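Long-range contacts in TqaA (PDB 5EGF), which probably closes a nonribosomal peptide into a macrocycle, this chain being the C-terminal condensation-like domain of a fungal peptide synthetase with a phosphopantetheine-binding site: residues Ala239-Pro244 and Asp303-His308; Ser385-His390 and Glu431-Thr436; Thr285-Ala290 and Ala468-Phe473. The protein carries 2 engineered substitutions. All coordinates share one frame; numbering follows the deposited sequence.

Contact 1 of 3, residues Ala239-Pro244 and Asp303-His308. With C8E ((hydroxyethyloxy)tri(ethyloxy)octane), chain B; EDO (1,2-ethanediol), chain Y.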
loop_
_atom_site.group_PDB
_atom_site.type_symbol
_atom_site.label_atom_id
_atom_site.label_comp_id
_atom_site.label_asym_id
_atom_site.label_seq_id
_atom_site.Cartn_x
_atom_site.Cartn_y
_atom_site.Cartn_z
ATOM N N ALA C 239 -37.184 -21.751 -19.133
ATOM C CA ALA C 239 -36.144 -20.746 -18.920
ATOM C C ALA C 239 -35.041 -21.188 -17.969
ATOM O O ALA C 239 -35.311 -21.809 -16.940
ATOM C CB ALA C 239 -36.757 -19.435 -18.427
ATOM N N LYS C 240 -33.795 -20.853 -18.305
ATOM C CA LYS C 240 -32.708 -20.906 -17.320
ATOM C C LYS C 240 -32.173 -19.490 -17.078
ATOM O O LYS C 240 -31.810 -18.778 -18.015
ATOM C CB LYS C 240 -31.584 -21.840 -17.760
ATOM C CG LYS C 240 -32.047 -23.194 -18.293
ATOM C CD LYS C 240 -30.861 -24.121 -18.467
ATOM C CE LYS C 240 -30.090 -24.235 -17.166
ATOM N NZ LYS C 240 -29.408 -25.542 -17.049
HETATM N N MSE C 241 -32.168 -19.064 -15.831
HETATM C CA MSE C 241 -31.592 -17.770 -15.514
HETATM C C MSE C 241 -30.101 -17.919 -15.243
HETATM O O MSE C 241 -29.701 -18.746 -14.421
HETATM C CB MSE C 241 -32.265 -17.151 -14.315
HETATM C CG MSE C 241 -31.774 -15.744 -14.081
HETATM SE SE MSE C 241 -32.921 -14.820 -12.807
HETATM C CE MSE C 241 -32.475 -15.901 -11.222
ATOM N N ALA C 242 -29.283 -17.150 -15.951
ATOM C CA ALA C 242 -27.827 -17.210 -15.751
ATOM C C ALA C 242 -27.395 -16.807 -14.336
ATOM O O ALA C 242 -28.109 -16.090 -13.647
ATOM C CB ALA C 242 -27.094 -16.375 -16.805
ATOM N N VAL C 243 -26.224 -17.280 -13.917
ATOM C CA VAL C 243 -25.767 -17.109 -12.548
ATOM C C VAL C 243 -24.299 -16.685 -12.521
ATOM O O VAL C 243 -23.432 -17.410 -13.004
ATOM C CB VAL C 243 -25.928 -18.409 -11.736
ATOM C CG1 VAL C 243 -25.514 -18.180 -10.278
ATOM C CG2 VAL C 243 -27.365 -18.930 -11.813
ATOM N N PRO C 244 -24.019 -15.507 -11.946
ATOM C CA PRO C 244 -22.654 -14.956 -11.884
ATOM C C PRO C 244 -21.697 -15.936 -11.207
ATOM O O PRO C 244 -22.115 -16.710 -10.340
ATOM C CB PRO C 244 -22.795 -13.724 -10.980
ATOM C CG PRO C 244 -24.242 -13.476 -10.815
ATOM C CD PRO C 244 -24.993 -14.731 -11.160
ATOM N N ASP C 303 -32.140 -17.071 -24.977
ATOM C CA ASP C 303 -33.248 -17.074 -24.051
ATOM C C ASP C 303 -32.740 -16.622 -22.703
ATOM O O ASP C 303 -32.279 -17.425 -21.895
ATOM C CB ASP C 303 -33.861 -18.471 -23.962
ATOM C CG ASP C 303 -35.038 -18.521 -23.026
ATOM O OD1 ASP C 303 -35.619 -17.449 -22.750
ATOM O OD2 ASP C 303 -35.386 -19.627 -22.563
ATOM N N VAL C 304 -32.821 -15.319 -22.467
ATOM C CA VAL C 304 -32.241 -14.743 -21.265
ATOM C C VAL C 304 -33.323 -14.364 -20.277
ATOM O O VAL C 304 -34.395 -13.911 -20.664
ATOM C CB VAL C 304 -31.387 -13.525 -21.594
ATOM C CG1 VAL C 304 -30.210 -13.952 -22.471
ATOM C CG2 VAL C 304 -32.240 -12.432 -22.270
ATOM N N VAL C 305 -33.049 -14.577 -18.997
ATOM C CA VAL C 305 -33.916 -14.061 -17.958
ATOM C C VAL C 305 -33.096 -13.118 -17.086
ATOM O O VAL C 305 -31.953 -13.415 -16.750
ATOM C CB VAL C 305 -34.507 -15.203 -17.110
ATOM C CG1 VAL C 305 -35.493 -14.658 -16.086
ATOM C CG2 VAL C 305 -35.173 -16.244 -18.020
ATOM N N PHE C 306 -33.667 -11.976 -16.727
ATOM C CA PHE C 306 -33.001 -11.077 -15.789
ATOM C C PHE C 306 -34.022 -10.278 -14.965
ATOM O O PHE C 306 -35.226 -10.314 -15.246
ATOM C CB PHE C 306 -31.977 -10.165 -16.506
ATOM C CG PHE C 306 -32.583 -9.294 -17.562
ATOM C CD1 PHE C 306 -32.779 -9.778 -18.848
ATOM C CD2 PHE C 306 -32.985 -7.997 -17.259
ATOM C CE1 PHE C 306 -33.362 -8.990 -19.816
ATOM C CE2 PHE C 306 -33.568 -7.196 -18.217
ATOM C CZ PHE C 306 -33.761 -7.692 -19.500
ATOM N N GLY C 307 -33.554 -9.579 -13.937
ATOM C CA GLY C 307 -34.473 -8.855 -13.082
ATOM C C GLY C 307 -34.863 -7.521 -13.675
ATOM O O GLY C 307 -34.111 -6.921 -14.423
ATOM N N HIS C 308 -36.060 -7.057 -13.355
ATOM C CA HIS C 308 -36.404 -5.675 -13.626
ATOM C C HIS C 308 -37.454 -5.212 -12.610
ATOM O O HIS C 308 -38.202 -6.010 -12.048
ATOM C CB HIS C 308 -36.852 -5.431 -15.072
ATOM C CG HIS C 308 -38.250 -5.902 -15.360
ATOM N ND1 HIS C 308 -39.085 -5.269 -16.261
ATOM C CD2 HIS C 308 -38.957 -6.946 -14.860
ATOM C CE1 HIS C 308 -40.244 -5.902 -16.301
ATOM N NE2 HIS C 308 -40.191 -6.926 -15.465
HETATM C C1 C8E B . -14.850 -19.869 -15.207
HETATM C C2 C8E B . -15.807 -18.949 -15.954
HETATM C C3 C8E B . -17.067 -18.677 -15.156
HETATM C C4 C8E B . -18.257 -19.142 -15.970
HETATM C C5 C8E B . -18.930 -17.934 -16.591
HETATM C C6 C8E B . -19.704 -17.202 -15.516
HETATM C C7 C8E B . -20.376 -15.970 -16.092
HETATM C C8 C8E B . -21.589 -15.669 -15.233
HETATM O O9 C8E B . -22.735 -15.429 -16.019
HETATM C C10 C8E B . -23.108 -14.068 -15.918
HETATM C C11 C8E B . -24.528 -13.873 -15.406
HETATM O O12 C8E B . -24.486 -13.020 -14.271
HETATM C C13 C8E B . -24.934 -11.703 -14.501
HETATM C C14 C8E B . -24.597 -10.797 -13.310
HETATM O O15 C8E B . -23.209 -10.824 -13.032
HETATM C C16 C8E B . -22.598 -9.577 -12.758
HETATM C C17 C8E B . -21.109 -9.808 -12.491
HETATM O O18 C8E B . -20.278 -9.348 -13.536
HETATM C C19 C8E B . -18.946 -9.737 -13.270
HETATM C C20 C8E B . -18.203 -10.438 -14.418
HETATM O O21 C8E B . -19.009 -10.698 -15.547
HETATM C C1 EDO Y . -30.742 -11.819 -13.405
HETATM O O1 EDO Y . -30.648 -12.537 -12.174
HETATM C C2 EDO Y . -29.459 -12.005 -14.220
HETATM O O2 EDO Y . -29.232 -13.397 -14.480
HETATM O O HOH W 1 -30.293 -15.798 -18.575
#
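M241 and V305 bring their backbones close together, yet no direct hydrogen bond joins 239-244 to 303-308; a single water is shared between the two instead. It accepts from the amides of both sides, at 3.0 Å from V305 N and 3.1 Å from A242 N, and gives a weak bond back to K240 O. The two N-H groups thus converge on one oxygen, which bridges the irregular chain and the strand.

The apolar part of the contact centres on V305. With CG1 anti to the backbone N (chi1 -176°), CG2 lies beside that nitrogen and meets A239 CB at 3.6 Å. M241, a selenomethionine in this crystal, runs past the same valine: its CB lies 4.1 Å from V305 CB, and its CG sits 3.5 Å from V305 O. Anti torsions at chi1 and chi2 (-174° and 167°) carry SE to within 3.3 Å of 1,2-ethanediol O1, and a bend at chi3 then turns CE aside. W378, T382 and L384 also pack against this side chain.

Strand 303-310 belongs to the mixed six-stranded sheet of the condensation domain. V304 and F306 bond to strand 329-336, whereas on the other edge strand 386-390 pairs with it at G307; 239-244 runs along the earlier part of that edge. D303 OD2 approaches A239 CA, but its carboxylate is held by a salt bridge to R334 and a hydrogen bond to T336.

Farther along, ethanediol O2 donates a weak 3.0 Å bond to A242 O. The bound detergent-like ether packs alongside A242 CB, V243 and P244, while V243 O accepts a hydrogen bond from H298 of the second subunit.

Contact 2 of 3, residues Ser385-His390 and Glu431-Thr436. With C8E ((hydroxyethyloxy)tri(ethyloxy)octane), chain B; EDO (1,2-ethanediol), chain Y.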
loop_
_atom_site.group_PDB
_atom_site.type_symbol
_atom_site.label_atom_id
_atom_site.label_comp_id
_atom_site.label_asym_id
_atom_site.label_seq_id
_atom_site.Cartn_x
_atom_site.Cartn_y
_atom_site.Cartn_z
ATOM N N SER C 385 -29.631 -11.199 -9.994
ATOM C CA SER C 385 -28.248 -10.765 -10.006
ATOM C C SER C 385 -28.036 -9.523 -10.883
ATOM O O SER C 385 -27.061 -8.794 -10.694
ATOM C CB SER C 385 -27.328 -11.915 -10.420
ATOM O OG SER C 385 -27.504 -12.253 -11.785
ATOM N N LEU C 386 -28.949 -9.302 -11.831
ATOM C CA LEU C 386 -28.994 -8.078 -12.621
ATOM C C LEU C 386 -30.409 -7.490 -12.581
ATOM O O LEU C 386 -31.387 -8.171 -12.947
ATOM C CB LEU C 386 -28.588 -8.349 -14.065
ATOM C CG LEU C 386 -28.567 -7.172 -15.051
ATOM C CD1 LEU C 386 -27.528 -6.138 -14.620
ATOM C CD2 LEU C 386 -28.300 -7.641 -16.492
ATOM N N ILE C 387 -30.521 -6.235 -12.138
ATOM C CA ILE C 387 -31.821 -5.562 -12.064
ATOM C C ILE C 387 -31.846 -4.269 -12.868
ATOM O O ILE C 387 -31.154 -3.315 -12.533
ATOM C CB ILE C 387 -32.243 -5.254 -10.585
ATOM C CG1 ILE C 387 -32.208 -6.514 -9.733
ATOM C CG2 ILE C 387 -33.621 -4.606 -10.509
ATOM C CD1 ILE C 387 -32.784 -6.322 -8.314
ATOM N N VAL C 388 -32.680 -4.237 -13.903
ATOM C CA VAL C 388 -32.892 -3.042 -14.710
ATOM C C VAL C 388 -34.062 -2.202 -14.217
ATOM O O VAL C 388 -35.195 -2.678 -14.155
ATOM C CB VAL C 388 -33.195 -3.414 -16.161
ATOM C CG1 VAL C 388 -33.434 -2.156 -16.989
ATOM C CG2 VAL C 388 -32.048 -4.233 -16.745
ATOM N N GLN C 389 -33.805 -0.940 -13.891
ATOM C CA GLN C 389 -34.885 -0.050 -13.476
ATOM C C GLN C 389 -34.936 1.231 -14.308
ATOM O O GLN C 389 -34.067 2.073 -14.198
ATOM C CB GLN C 389 -34.757 0.280 -11.985
ATOM C CG GLN C 389 -35.904 1.124 -11.394
ATOM C CD GLN C 389 -35.794 1.293 -9.889
ATOM O OE1 GLN C 389 -35.923 2.399 -9.366
ATOM N NE2 GLN C 389 -35.532 0.204 -9.188
ATOM N N HIS C 390 -35.951 1.362 -15.158
ATOM C CA HIS C 390 -36.171 2.618 -15.872
ATOM C C HIS C 390 -36.986 3.624 -15.042
ATOM O O HIS C 390 -38.116 3.332 -14.641
ATOM C CB HIS C 390 -36.899 2.381 -17.190
ATOM C CG HIS C 390 -37.140 3.642 -17.954
ATOM N ND1 HIS C 390 -36.136 4.307 -18.625
ATOM C CD2 HIS C 390 -38.257 4.388 -18.116
ATOM C CE1 HIS C 390 -36.626 5.400 -19.183
ATOM N NE2 HIS C 390 -37.912 5.472 -18.892
ATOM N N GLU C 431 -25.783 -8.009 -6.273
ATOM C CA GLU C 431 -26.443 -7.692 -7.536
ATOM C C GLU C 431 -25.911 -6.423 -8.216
ATOM O O GLU C 431 -25.272 -5.566 -7.607
ATOM C CB GLU C 431 -27.971 -7.601 -7.345
ATOM C CG GLU C 431 -28.511 -6.258 -6.781
ATOM C CD GLU C 431 -28.167 -6.050 -5.307
ATOM O OE1 GLU C 431 -27.872 -7.061 -4.636
ATOM O OE2 GLU C 431 -28.188 -4.883 -4.816
ATOM N N VAL C 432 -26.219 -6.313 -9.492
ATOM C CA VAL C 432 -25.868 -5.148 -10.284
ATOM C C VAL C 432 -27.166 -4.446 -10.668
ATOM O O VAL C 432 -28.097 -5.104 -11.187
ATOM C CB VAL C 432 -25.162 -5.576 -11.596
ATOM C CG1 VAL C 432 -24.960 -4.380 -12.519
ATOM C CG2 VAL C 432 -23.861 -6.306 -11.302
ATOM N N TRP C 433 -27.229 -3.136 -10.427
ATOM C CA TRP C 433 -28.375 -2.339 -10.855
ATOM C C TRP C 433 -27.990 -1.546 -12.089
ATOM O O TRP C 433 -26.845 -1.059 -12.205
ATOM C CB TRP C 433 -28.812 -1.358 -9.760
ATOM C CG TRP C 433 -29.275 -2.029 -8.462
ATOM C CD1 TRP C 433 -28.485 -2.537 -7.467
ATOM C CD2 TRP C 433 -30.627 -2.264 -8.056
ATOM N NE1 TRP C 433 -29.259 -3.073 -6.469
ATOM C CE2 TRP C 433 -30.583 -2.931 -6.814
ATOM C CE3 TRP C 433 -31.876 -2.013 -8.647
ATOM C CZ2 TRP C 433 -31.748 -3.326 -6.129
ATOM C CZ3 TRP C 433 -33.024 -2.401 -7.967
ATOM C CH2 TRP C 433 -32.945 -3.041 -6.713
ATOM N N ILE C 434 -28.948 -1.419 -13.003
ATOM C CA ILE C 434 -28.848 -0.498 -14.126
ATOM C C ILE C 434 -30.059 0.424 -14.089
ATOM O O ILE C 434 -31.191 -0.034 -14.260
ATOM C CB ILE C 434 -28.844 -1.229 -15.465
ATOM C CG1 ILE C 434 -27.674 -2.208 -15.521
ATOM C CG2 ILE C 434 -28.786 -0.243 -16.619
ATOM C CD1 ILE C 434 -27.647 -3.098 -16.798
ATOM N N PHE C 435 -29.827 1.720 -13.866
ATOM C CA PHE C 435 -30.903 2.701 -13.840
ATOM C C PHE C 435 -30.793 3.578 -15.049
ATOM O O PHE C 435 -29.733 4.118 -15.316
ATOM C CB PHE C 435 -30.807 3.620 -12.620
ATOM C CG PHE C 435 -30.901 2.914 -11.308
ATOM C CD1 PHE C 435 -32.131 2.637 -10.737
ATOM C CD2 PHE C 435 -29.750 2.550 -10.626
ATOM C CE1 PHE C 435 -32.205 1.986 -9.502
ATOM C CE2 PHE C 435 -29.815 1.895 -9.425
ATOM C CZ PHE C 435 -31.036 1.621 -8.848
ATOM N N THR C 436 -31.894 3.770 -15.756
ATOM C CA THR C 436 -31.937 4.746 -16.828
ATOM C C THR C 436 -32.752 5.950 -16.368
ATOM O O THR C 436 -33.724 5.804 -15.628
ATOM C CB THR C 436 -32.505 4.115 -18.095
ATOM O OG1 THR C 436 -33.583 3.256 -17.736
ATOM C CG2 THR C 436 -31.448 3.248 -18.763
HETATM C C1 C8E B . -14.850 -19.869 -15.207
HETATM C C2 C8E B . -15.807 -18.949 -15.954
HETATM C C3 C8E B . -17.067 -18.677 -15.156
HETATM C C4 C8E B . -18.257 -19.142 -15.970
HETATM C C5 C8E B . -18.930 -17.934 -16.591
HETATM C C6 C8E B . -19.704 -17.202 -15.516
HETATM C C7 C8E B . -20.376 -15.970 -16.092
HETATM C C8 C8E B . -21.589 -15.669 -15.233
HETATM O O9 C8E B . -22.735 -15.429 -16.019
HETATM C C10 C8E B . -23.108 -14.068 -15.918
HETATM C C11 C8E B . -24.528 -13.873 -15.406
HETATM O O12 C8E B . -24.486 -13.020 -14.271
HETATM C C13 C8E B . -24.934 -11.703 -14.501
HETATM C C14 C8E B . -24.597 -10.797 -13.310
HETATM O O15 C8E B . -23.209 -10.824 -13.032
HETATM C C16 C8E B . -22.598 -9.577 -12.758
HETATM C C17 C8E B . -21.109 -9.808 -12.491
HETATM O O18 C8E B . -20.278 -9.348 -13.536
HETATM C C19 C8E B . -18.946 -9.737 -13.270
HETATM C C20 C8E B . -18.203 -10.438 -14.418
HETATM O O21 C8E B . -19.009 -10.698 -15.547
HETATM C C1 EDO Y . -30.742 -11.819 -13.405
HETATM O O1 EDO Y . -30.648 -12.537 -12.174
HETATM C C2 EDO Y . -29.459 -12.005 -14.220
HETATM O O2 EDO Y . -29.232 -13.397 -14.480
#
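I387 lies alongside the indole of W433, both side chains pointing the same way. Its CD1 sits over one face of the six-membered ring, 3.9 Å from the centroid in a CH-pi contact, while CG2 presses on W433 CZ3 at 3.4 Å. This two-branched grip follows from chi1 (-54°), which puts CG2 anti to the backbone N and CG1 beside it, and an extended chi2 (-173°) carrying CD1 over the ring. On the other side of the sheet L386 CD1 reaches I434 CD1 at 3.7 Å and V432 CG1 at 3.8 Å. Next along the I387 side, Q389 CB packs on F435 CD1.

These pairs belong to two parallel neighbours, strands 386-390 and 432-438, in the mixed sheet of the condensation domain, a member of the CoA-dependent acyltransferase clan. Five backbone hydrogen bonds join them in the alternating parallel pattern, from S385 O with V432 N to Q389 O with T436 N, the last being the longest at 3.2 Å.

Polar groups close both ends. E431 OE2 accepts from W433 NE1 at 2.7 Å through its anti lone pair, a bond that restrains the indole's rotation; R64 salt-bridges the same oxygen. At the far end T436 OG1 and H390 ND1 hydrogen-bond at 2.9 Å, either able to donate, near the imidazole plane. The H390 side chain lies about 4 Å from that of N392, a phosphopantetheine-binding residue.

Contact 3 of 3, residues Thr285-Ala290 and Ala468-Phe473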
loop_
_atom_site.group_PDB
_atom_site.type_symbol
_atom_site.label_atom_id
_atom_site.label_comp_id
_atom_site.label_asym_id
_atom_site.label_seq_id
_atom_site.Cartn_x
_atom_site.Cartn_y
_atom_site.Cartn_z
ATOM N N THR C 285 -38.844 -0.123 -22.519
ATOM C CA THR C 285 -38.728 -1.307 -23.341
ATOM C C THR C 285 -37.400 -1.277 -24.074
ATOM O O THR C 285 -36.691 -2.290 -24.191
ATOM C CB THR C 285 -39.869 -1.382 -24.387
ATOM O OG1 THR C 285 -41.078 -1.812 -23.749
ATOM C CG2 THR C 285 -39.515 -2.354 -25.472
ATOM N N LEU C 286 -37.079 -0.101 -24.593
ATOM C CA LEU C 286 -35.877 0.070 -25.371
ATOM C C LEU C 286 -34.640 -0.224 -24.497
ATOM O O LEU C 286 -33.689 -0.894 -24.939
ATOM C CB LEU C 286 -35.884 1.486 -25.927
ATOM C CG LEU C 286 -34.954 1.901 -27.042
ATOM C CD1 LEU C 286 -35.145 3.384 -27.248
ATOM C CD2 LEU C 286 -33.539 1.607 -26.614
ATOM N N VAL C 287 -34.664 0.245 -23.247
ATOM C CA VAL C 287 -33.590 -0.079 -22.308
ATOM C C VAL C 287 -33.486 -1.586 -22.029
ATOM O O VAL C 287 -32.393 -2.155 -21.957
ATOM C CB VAL C 287 -33.773 0.643 -20.981
ATOM C CG1 VAL C 287 -32.758 0.133 -19.978
ATOM C CG2 VAL C 287 -33.639 2.151 -21.182
ATOM N N LYS C 288 -34.633 -2.231 -21.870
ATOM C CA LYS C 288 -34.656 -3.634 -21.491
ATOM C C LYS C 288 -34.291 -4.543 -22.655
ATOM O O LYS C 288 -33.638 -5.571 -22.463
ATOM C CB LYS C 288 -35.988 -3.978 -20.812
ATOM C CG LYS C 288 -36.109 -3.237 -19.467
ATOM C CD LYS C 288 -37.535 -3.159 -18.922
ATOM C CE LYS C 288 -37.504 -2.498 -17.525
ATOM N NZ LYS C 288 -38.863 -2.333 -16.917
ATOM N N ALA C 289 -34.653 -4.136 -23.865
ATOM C CA ALA C 289 -34.238 -4.856 -25.068
ATOM C C ALA C 289 -32.738 -4.757 -25.298
ATOM O O ALA C 289 -32.124 -5.696 -25.828
ATOM C CB ALA C 289 -34.979 -4.336 -26.272
ATOM N N ALA C 290 -32.154 -3.611 -24.928
ATOM C CA ALA C 290 -30.726 -3.353 -25.189
ATOM C C ALA C 290 -29.930 -4.314 -24.359
ATOM O O ALA C 290 -29.008 -4.949 -24.849
ATOM C CB ALA C 290 -30.351 -1.914 -24.831
ATOM N N ALA C 468 -24.523 2.451 -26.023
ATOM C CA ALA C 468 -24.348 2.230 -27.443
ATOM C C ALA C 468 -25.462 1.392 -28.069
ATOM O O ALA C 468 -26.002 1.738 -29.130
ATOM C CB ALA C 468 -23.014 1.545 -27.682
ATOM N N ILE C 469 -25.788 0.266 -27.443
ATOM C CA ILE C 469 -26.843 -0.590 -27.989
ATOM C C ILE C 469 -28.130 0.221 -28.098
ATOM O O ILE C 469 -28.807 0.199 -29.127
ATOM C CB ILE C 469 -27.095 -1.845 -27.138
ATOM C CG1 ILE C 469 -25.786 -2.576 -26.877
ATOM C CG2 ILE C 469 -28.105 -2.775 -27.858
ATOM C CD1 ILE C 469 -25.932 -3.784 -26.026
ATOM N N ILE C 470 -28.463 0.947 -27.037
ATOM C CA ILE C 470 -29.685 1.744 -27.022
ATOM C C ILE C 470 -29.725 2.732 -28.185
ATOM O O ILE C 470 -30.557 2.603 -29.095
ATOM C CB ILE C 470 -29.842 2.471 -25.678
ATOM C CG1 ILE C 470 -30.224 1.476 -24.593
ATOM C CG2 ILE C 470 -30.878 3.602 -25.752
ATOM C CD1 ILE C 470 -30.281 2.123 -23.215
ATOM N N THR C 471 -28.833 3.718 -28.153
ATOM C CA THR C 471 -28.673 4.636 -29.283
ATOM C C THR C 471 -28.689 3.915 -30.651
ATOM O O THR C 471 -29.336 4.377 -31.592
ATOM C CB THR C 471 -27.405 5.511 -29.138
ATOM O OG1 THR C 471 -27.703 6.644 -28.313
ATOM C CG2 THR C 471 -26.982 6.038 -30.490
ATOM N N LYS C 472 -28.003 2.780 -30.764
ATOM C CA LYS C 472 -27.980 2.083 -32.046
ATOM C C LYS C 472 -29.368 1.572 -32.491
ATOM O O LYS C 472 -29.692 1.609 -33.687
ATOM C CB LYS C 472 -26.930 0.973 -32.076
ATOM C CG LYS C 472 -26.537 0.631 -33.519
ATOM C CD LYS C 472 -25.480 -0.467 -33.631
ATOM C CE LYS C 472 -25.284 -0.905 -35.104
ATOM N NZ LYS C 472 -24.099 -1.804 -35.319
ATOM N N PHE C 473 -30.166 1.122 -31.516
ATOM C CA PHE C 473 -31.573 0.712 -31.695
ATOM C C PHE C 473 -32.472 1.877 -32.163
ATOM O O PHE C 473 -33.272 1.727 -33.092
ATOM C CB PHE C 473 -32.143 0.180 -30.362
ATOM C CG PHE C 473 -31.782 -1.256 -30.040
ATOM C CD1 PHE C 473 -30.873 -1.978 -30.810
ATOM C CD2 PHE C 473 -32.380 -1.886 -28.956
ATOM C CE1 PHE C 473 -30.566 -3.307 -30.487
ATOM C CE2 PHE C 473 -32.082 -3.208 -28.630
ATOM C CZ PHE C 473 -31.180 -3.924 -29.403
#
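I470 turns its three outer carbons against three residues of 285-290. Its chi1 (-73°) places CG2 anti to the backbone N, where the methyl meets L286 CD2 at 3.4 Å, the two side chains crossing at a slant. The other branch starts beside that nitrogen: CG1 rests on A290 CB, also at 3.4 Å, and the extended chain then carries CD1 across to V287 CG2 at 3.9 Å. Both 3.4 Å approaches are tighter than usual van der Waals contact, so the packing round this isoleucine is close. An alanine here is likely to open a gap between the helices, depriving L286 CD2 and V287 CG2 of their partner and A290 CB of its nearest neighbour.

A290, pointing at the opposite helix with only a methyl, lets the backbones approach each other, and I470 is its closest counterpart by CA distance (5.5 Å). I469 flanks it: CG2 lies 3.9 Å from A290 CB, and CD1 touches A290 O. Beside I469, F473 comes in with the edge of its ring. The CE2 corner points at the main chain, 3.7 Å from A289 C, which lies near the ring plane, and it also touches A289 CB. The ring is steadied within its own helix by I469 CG2, which sits over one face, offset toward the rim.

No hydrogen bond crosses this interface; it is the apolar packing of helix 283-299 on helix 456-475, with segment axes 8.9 Å apart at closest approach and at 122° to each other. Helix 346-358 lies against it through L350 and T353 on A289 and V346 and L349 on F473, while I272 of strand 265-272 and P275 just beyond meet I470.

Contacts 1 and 2 share one sheet: G307 N lies 2.8 Å from L386 O and G307 O 3.1 Å from V388 N, probable hydrogen bonds that join strands 303-310 and 386-390. Their centres are 13 Å apart, and both touch the same ethanediol and detergent-like ether. Contact 3 packs on this sheet through helix 283-299. There V287 CG2 meets T436 CG2 of contact 2 at 3.4 Å, and K288 NZ probably hydrogen-bonds H308 ND1 of contact 1 at 3.0 Å. The phosphopantetheine site, without ligand in this chain, adjoins contacts 2 and 3: the T282 side chain is about 7 Å from those of both H390 and L286. Contact 1 lies away from it.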